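Mypaa.01249.c (Mycobacterium paratuberculosis, PDB 3RD5) probably acts as an oxidoreductase of the short-chain dehydrogenase/reductase family, although its substrate is not known. Local coordinates at residues F230-L243 and V249-P261. Sequence-based numbering, arbitrary orientation. Where two conformers were deposited one is given.
Sequences FGARQTLYAASQDL and VGPRFGYLGRTQP
T259 OG1 is held by two hydrogen bonds: it donates to Q234 OE1 at 2.7 Å and accepts a hydrogen bond from a water. That water also donates to G257 O and accepts from R233 NH1 and from Q234 NE2, giving it four protein partners. The threonine hydroxyl meets the amide oxygen obliquely, 34° out of the carbonyl plane. Glutamine suits this buried place because its amide accepts through OE1 and donates through its NH2 group: Q234 NE2 reaches back one helical turn to F230 O, 3.0 Å away, and these bonds at O and N together set the amide's rotation. The chain bends at chi2 (-51°) to fold the amide into this position. R233 lays its CD 3.3 Å from T259 OG1, and its guanidinium meets the water edge-on, in plane. Helix 226-240 here packs on the antiparallel hairpin of strands 248-251 and 259-261, which ends the Rossmann-type sheet; V249 is hydrogen-bonded through its backbone to A194 and H196, at the end of strand 191-195. Y237, whose chi1 of -176° swings the ring away from its own amide nitrogen, turns one ring face to T259 CG2, a CH-pi contact 3.9 Å from the centroid, while Q241 CG covers the opposite face. Branched V249 fills two places at once, CG1 lying 3.4 Å from Y237 CD1 and CG2 touching A238 and L243. At the other end, the flat ring of F230 rests its CE2 3.7 Å from P251 CG, with L256 CD2 over one face and Q234 NE2 over the other.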
loop_
_atom_site.group_PDB
_atom_site.type_symbol
_atom_site.label_atom_id
_atom_site.label_comp_id
_atom_site.label_asym_id
_atom_site.label_seq_id
_atom_site.Cartn_x
_atom_site.Cartn_y
_atom_site.Cartn_z
ATOM N N PHE A 230 -1.370 12.595 11.060
ATOM C CA PHE A 230 -0.872 11.551 11.937
ATOM C C PHE A 230 -0.685 10.226 11.181
ATOM O O PHE A 230 0.345 9.533 11.302
ATOM C CB PHE A 230 -1.799 11.348 13.147
ATOM C CG PHE A 230 -1.253 10.372 14.145
ATOM C CD1 PHE A 230 -0.245 10.745 15.030
ATOM C CD2 PHE A 230 -1.662 9.053 14.158
ATOM C CE1 PHE A 230 0.269 9.817 15.934
ATOM C CE2 PHE A 230 -1.121 8.139 15.044
ATOM C CZ PHE A 230 -0.164 8.501 15.898
ATOM N N GLY A 231 -1.661 9.868 10.360
ATOM C CA GLY A 231 -1.543 8.647 9.607
ATOM C C GLY A 231 -0.434 8.686 8.574
ATOM O O GLY A 231 0.335 7.722 8.395
ATOM N N ALA A 232 -0.330 9.819 7.871
ATOM C CA ALA A 232 0.667 9.957 6.804
ATOM C C ALA A 232 2.065 9.890 7.364
ATOM O O ALA A 232 3.000 9.442 6.680
ATOM C CB ALA A 232 0.455 11.276 6.017
ATOM N N ARG A 233 2.246 10.378 8.590
ATOM C CA ARG A 233 3.551 10.350 9.244
ATOM C C ARG A 233 4.192 8.970 9.193
ATOM O O ARG A 233 5.385 8.805 8.989
ATOM C CB ARG A 233 3.408 10.810 10.685
ATOM C CG ARG A 233 4.698 10.845 11.506
ATOM C CD ARG A 233 4.428 11.088 12.994
ATOM N NE ARG A 233 3.826 12.383 13.205
ATOM C CZ ARG A 233 3.284 12.751 14.361
ATOM N NH1 ARG A 233 3.223 11.895 15.361
ATOM N NH2 ARG A 233 2.750 13.964 14.480
ATOM N N GLN A 234 3.350 7.969 9.427
ATOM C CA GLN A 234 3.823 6.593 9.528
ATOM C C GLN A 234 4.367 6.139 8.169
ATOM O O GLN A 234 5.469 5.561 8.066
ATOM C CB GLN A 234 2.708 5.685 10.042
ATOM C CG GLN A 234 1.840 6.218 11.195
ATOM C CD GLN A 234 2.596 6.734 12.387
ATOM O OE1 GLN A 234 3.633 6.152 12.776
ATOM N NE2 GLN A 234 2.065 7.824 13.014
ATOM N N THR A 235 3.588 6.371 7.122
ATOM C CA THR A 235 4.014 6.055 5.759
ATOM C C THR A 235 5.288 6.811 5.367
ATOM O O THR A 235 6.189 6.248 4.756
ATOM C CB THR A 235 2.921 6.379 4.760
ATOM O OG1 THR A 235 1.716 5.696 5.114
ATOM C CG2 THR A 235 3.315 5.980 3.345
ATOM N N LEU A 236 5.338 8.090 5.731
ATOM C CA LEU A 236 6.474 8.944 5.369
ATOM C C LEU A 236 7.787 8.472 6.005
ATOM O O LEU A 236 8.850 8.549 5.406
ATOM C CB LEU A 236 6.145 10.407 5.722
ATOM C CG LEU A 236 5.071 11.077 4.845
ATOM C CD1 LEU A 236 4.542 12.396 5.479
ATOM C CD2 LEU A 236 5.594 11.304 3.412
ATOM N N TYR A 237 7.694 7.959 7.240
ATOM C CA TYR A 237 8.842 7.350 7.902
ATOM C C TYR A 237 9.297 6.085 7.143
ATOM O O TYR A 237 10.471 5.938 6.795
ATOM C CB TYR A 237 8.471 7.034 9.351
ATOM C CG TYR A 237 9.568 6.490 10.238
ATOM C CD1 TYR A 237 9.879 5.147 10.220
ATOM C CD2 TYR A 237 10.195 7.289 11.158
ATOM C CE1 TYR A 237 10.801 4.595 11.120
ATOM C CE2 TYR A 237 11.113 6.742 12.053
ATOM C CZ TYR A 237 11.387 5.407 12.013
ATOM O OH TYR A 237 12.305 4.879 12.924
ATOM N N ALA A 238 8.359 5.208 6.800
ATOM C CA ALA A 238 8.689 4.010 6.020
ATOM C C ALA A 238 9.266 4.338 4.636
ATOM O O ALA A 238 10.154 3.649 4.154
ATOM C CB ALA A 238 7.458 3.102 5.870
ATOM N N ALA A 239 8.802 5.428 4.033
ATOM C CA ALA A 239 9.278 5.825 2.693
ATOM C C ALA A 239 10.642 6.440 2.680
ATOM O O ALA A 239 11.261 6.479 1.615
ATOM C CB ALA A 239 8.290 6.801 2.060
ATOM N N SER A 240 11.116 6.916 3.837
ATOM C CA SER A 240 12.312 7.750 3.885
ATOM C C SER A 240 13.489 7.219 4.703
ATOM O O SER A 240 14.606 7.711 4.503
ATOM C CB SER A 240 11.947 9.151 4.369
ATOM O OG SER A 240 11.477 9.149 5.695
ATOM N N GLN A 241 13.241 6.355 5.692
ATOM C CA GLN A 241 14.288 5.980 6.651
ATOM C C GLN A 241 15.022 4.729 6.218
ATOM O O GLN A 241 14.513 3.935 5.472
ATOM C CB GLN A 241 13.681 5.791 8.039
ATOM C CG GLN A 241 12.962 7.017 8.568
ATOM C CD GLN A 241 13.812 8.277 8.588
ATOM O OE1 GLN A 241 13.604 9.271 7.806
ATOM N NE2 GLN A 241 14.812 8.265 9.461
ATOM N N ASP A 242 16.238 4.553 6.743
ATOM C CA ASP A 242 17.092 3.410 6.360
ATOM C C ASP A 242 16.714 2.218 7.219
ATOM O O ASP A 242 17.291 2.004 8.287
ATOM C CB ASP A 242 18.582 3.752 6.545
ATOM C CG ASP A 242 19.483 2.661 6.059
ATOM O OD1 ASP A 242 19.028 1.652 5.501
ATOM O OD2 ASP A 242 20.714 2.798 6.267
ATOM N N LEU A 243 15.675 1.497 6.801
ATOM C CA LEU A 243 15.060 0.411 7.569
ATOM C C LEU A 243 15.390 -0.933 6.941
ATOM O O LEU A 243 15.463 -1.040 5.701
ATOM C CB LEU A 243 13.536 0.563 7.584
ATOM C CG LEU A 243 13.026 1.797 8.314
ATOM C CD1 LEU A 243 11.594 2.156 7.925
ATOM C CD2 LEU A 243 13.082 1.551 9.838
ATOM N N VAL A 249 6.134 -0.160 10.174
ATOM C CA VAL A 249 6.261 1.106 10.902
ATOM C C VAL A 249 4.867 1.559 11.330
ATOM O O VAL A 249 3.899 1.523 10.558
ATOM C CB VAL A 249 6.873 2.212 9.948
ATOM C CG1 VAL A 249 6.816 3.643 10.583
ATOM C CG2 VAL A 249 8.359 1.780 9.622
ATOM N N GLY A 250 4.753 2.069 12.556
ATOM C CA GLY A 250 3.510 2.663 13.008
ATOM C C GLY A 250 3.660 3.259 14.391
ATOM O O GLY A 250 4.748 3.350 14.918
ATOM N N PRO A 251 2.525 3.659 14.992
ATOM C CA PRO A 251 2.588 4.282 16.320
ATOM C C PRO A 251 2.915 3.229 17.376
ATOM O O PRO A 251 2.468 2.078 17.320
ATOM C CB PRO A 251 1.177 4.828 16.504
ATOM C CG PRO A 251 0.590 4.913 15.125
ATOM C CD PRO A 251 1.172 3.732 14.418
ATOM N N ARG A 252 3.714 3.634 18.353
ATOM C CA ARG A 252 4.233 2.719 19.384
ATOM C C ARG A 252 3.143 1.890 20.051
ATOM O O ARG A 252 3.341 0.694 20.293
ATOM C CB ARG A 252 5.018 3.495 20.444
ATOM C CG ARG A 252 5.496 2.660 21.624
ATOM C CD ARG A 252 6.416 3.438 22.526
ATOM N NE ARG A 252 6.779 2.650 23.691
ATOM C CZ ARG A 252 7.258 3.179 24.818
ATOM N NH1 ARG A 252 7.439 4.491 24.917
ATOM N NH2 ARG A 252 7.521 2.395 25.864
ATOM N N PHE A 253 1.981 2.499 20.340
ATOM C CA PHE A 253 0.899 1.809 21.058
ATOM C C PHE A 253 -0.243 1.422 20.144
ATOM O O PHE A 253 -1.407 1.283 20.584
ATOM C CB PHE A 253 0.455 2.611 22.284
ATOM C CG PHE A 253 1.580 2.806 23.262
ATOM C CD1 PHE A 253 2.075 1.707 23.962
ATOM C CD2 PHE A 253 2.208 4.014 23.406
ATOM C CE1 PHE A 253 3.136 1.836 24.809
ATOM C CE2 PHE A 253 3.283 4.148 24.292
ATOM C CZ PHE A 253 3.716 3.038 24.994
ATOM N N GLY A 254 0.075 1.292 18.880
ATOM C CA GLY A 254 -0.887 0.807 17.873
ATOM C C GLY A 254 -1.775 1.894 17.343
ATOM O O GLY A 254 -1.675 2.314 16.179
ATOM N N TYR A 255 -2.615 2.428 18.190
ATOM C CA TYR A 255 -3.559 3.459 17.799
ATOM C C TYR A 255 -2.952 4.861 17.802
ATOM O O TYR A 255 -3.315 5.714 17.003
ATOM C CB TYR A 255 -4.770 3.368 18.714
ATOM C CG TYR A 255 -5.469 2.033 18.628
ATOM C CD1 TYR A 255 -6.483 1.859 17.720
ATOM C CD2 TYR A 255 -5.115 0.974 19.445
ATOM C CE1 TYR A 255 -7.128 0.646 17.599
ATOM C CE2 TYR A 255 -5.746 -0.251 19.350
ATOM C CZ TYR A 255 -6.756 -0.396 18.424
ATOM O OH TYR A 255 -7.452 -1.616 18.321
ATOM N N LEU A 256 -2.059 5.107 18.764
ATOM C CA LEU A 256 -1.366 6.367 19.023
ATOM C C LEU A 256 0.058 6.032 19.478
ATOM O O LEU A 256 0.357 4.864 19.811
ATOM C CB LEU A 256 -2.049 7.198 20.100
ATOM C CG LEU A 256 -3.427 7.784 19.749
ATOM C CD1 LEU A 256 -4.051 8.388 21.007
ATOM C CD2 LEU A 256 -3.316 8.853 18.617
ATOM N N GLY A 257 0.890 7.064 19.582
ATOM C CA GLY A 257 2.263 6.901 20.005
ATOM C C GLY A 257 3.284 7.301 18.964
ATOM O O GLY A 257 2.960 7.512 17.795
ATOM N N ARG A 258 4.546 7.365 19.393
ATOM C CA ARG A 258 5.658 7.742 18.514
ATOM C C ARG A 258 5.852 6.750 17.382
ATOM O O ARG A 258 5.628 5.543 17.552
ATOM C CB ARG A 258 6.963 7.830 19.304
ATOM C CG ARG A 258 7.469 6.579 19.952
ATOM C CD ARG A 258 8.719 6.920 20.813
ATOM N NE ARG A 258 9.809 7.490 20.007
ATOM C CZ ARG A 258 10.739 8.336 20.462
ATOM N NH1 ARG A 258 10.725 8.754 21.717
ATOM N NH2 ARG A 258 11.684 8.782 19.648
ATOM N N THR A 259 6.321 7.243 16.247
ATOM C CA THR A 259 6.564 6.394 15.058
ATOM C C THR A 259 7.838 5.585 15.211
ATOM O O THR A 259 8.911 6.096 15.552
ATOM C CB THR A 259 6.638 7.292 13.817
ATOM O OG1 THR A 259 5.405 7.993 13.656
ATOM C CG2 THR A 259 6.938 6.460 12.573
ATOM N N GLN A 260 7.714 4.287 15.020
ATOM C CA GLN A 260 8.826 3.352 15.183
ATOM C C GLN A 260 8.487 2.033 14.489
ATOM O O GLN A 260 7.336 1.777 14.133
ATOM C CB GLN A 260 9.121 3.101 16.674
ATOM C CG GLN A 260 7.886 2.577 17.436
ATOM C CD GLN A 260 8.144 2.084 18.815
ATOM O OE1 GLN A 260 8.482 2.846 19.639
ATOM N NE2 GLN A 260 7.926 0.792 19.056
ATOM N N PRO A 261 9.469 1.153 14.301
ATOM C CA PRO A 261 9.137 -0.224 13.951
ATOM C C PRO A 261 8.255 -0.865 15.022
ATOM O O PRO A 261 8.499 -0.694 16.224
ATOM C CB PRO A 261 10.525 -0.893 13.897
ATOM C CG PRO A 261 11.447 0.240 13.540
ATOM C CD PRO A 261 10.927 1.327 14.436
HETATM O O HOH W 1 3.545 8.927 15.478
HETATM O O HOH W 2 11.716 5.585 15.574
#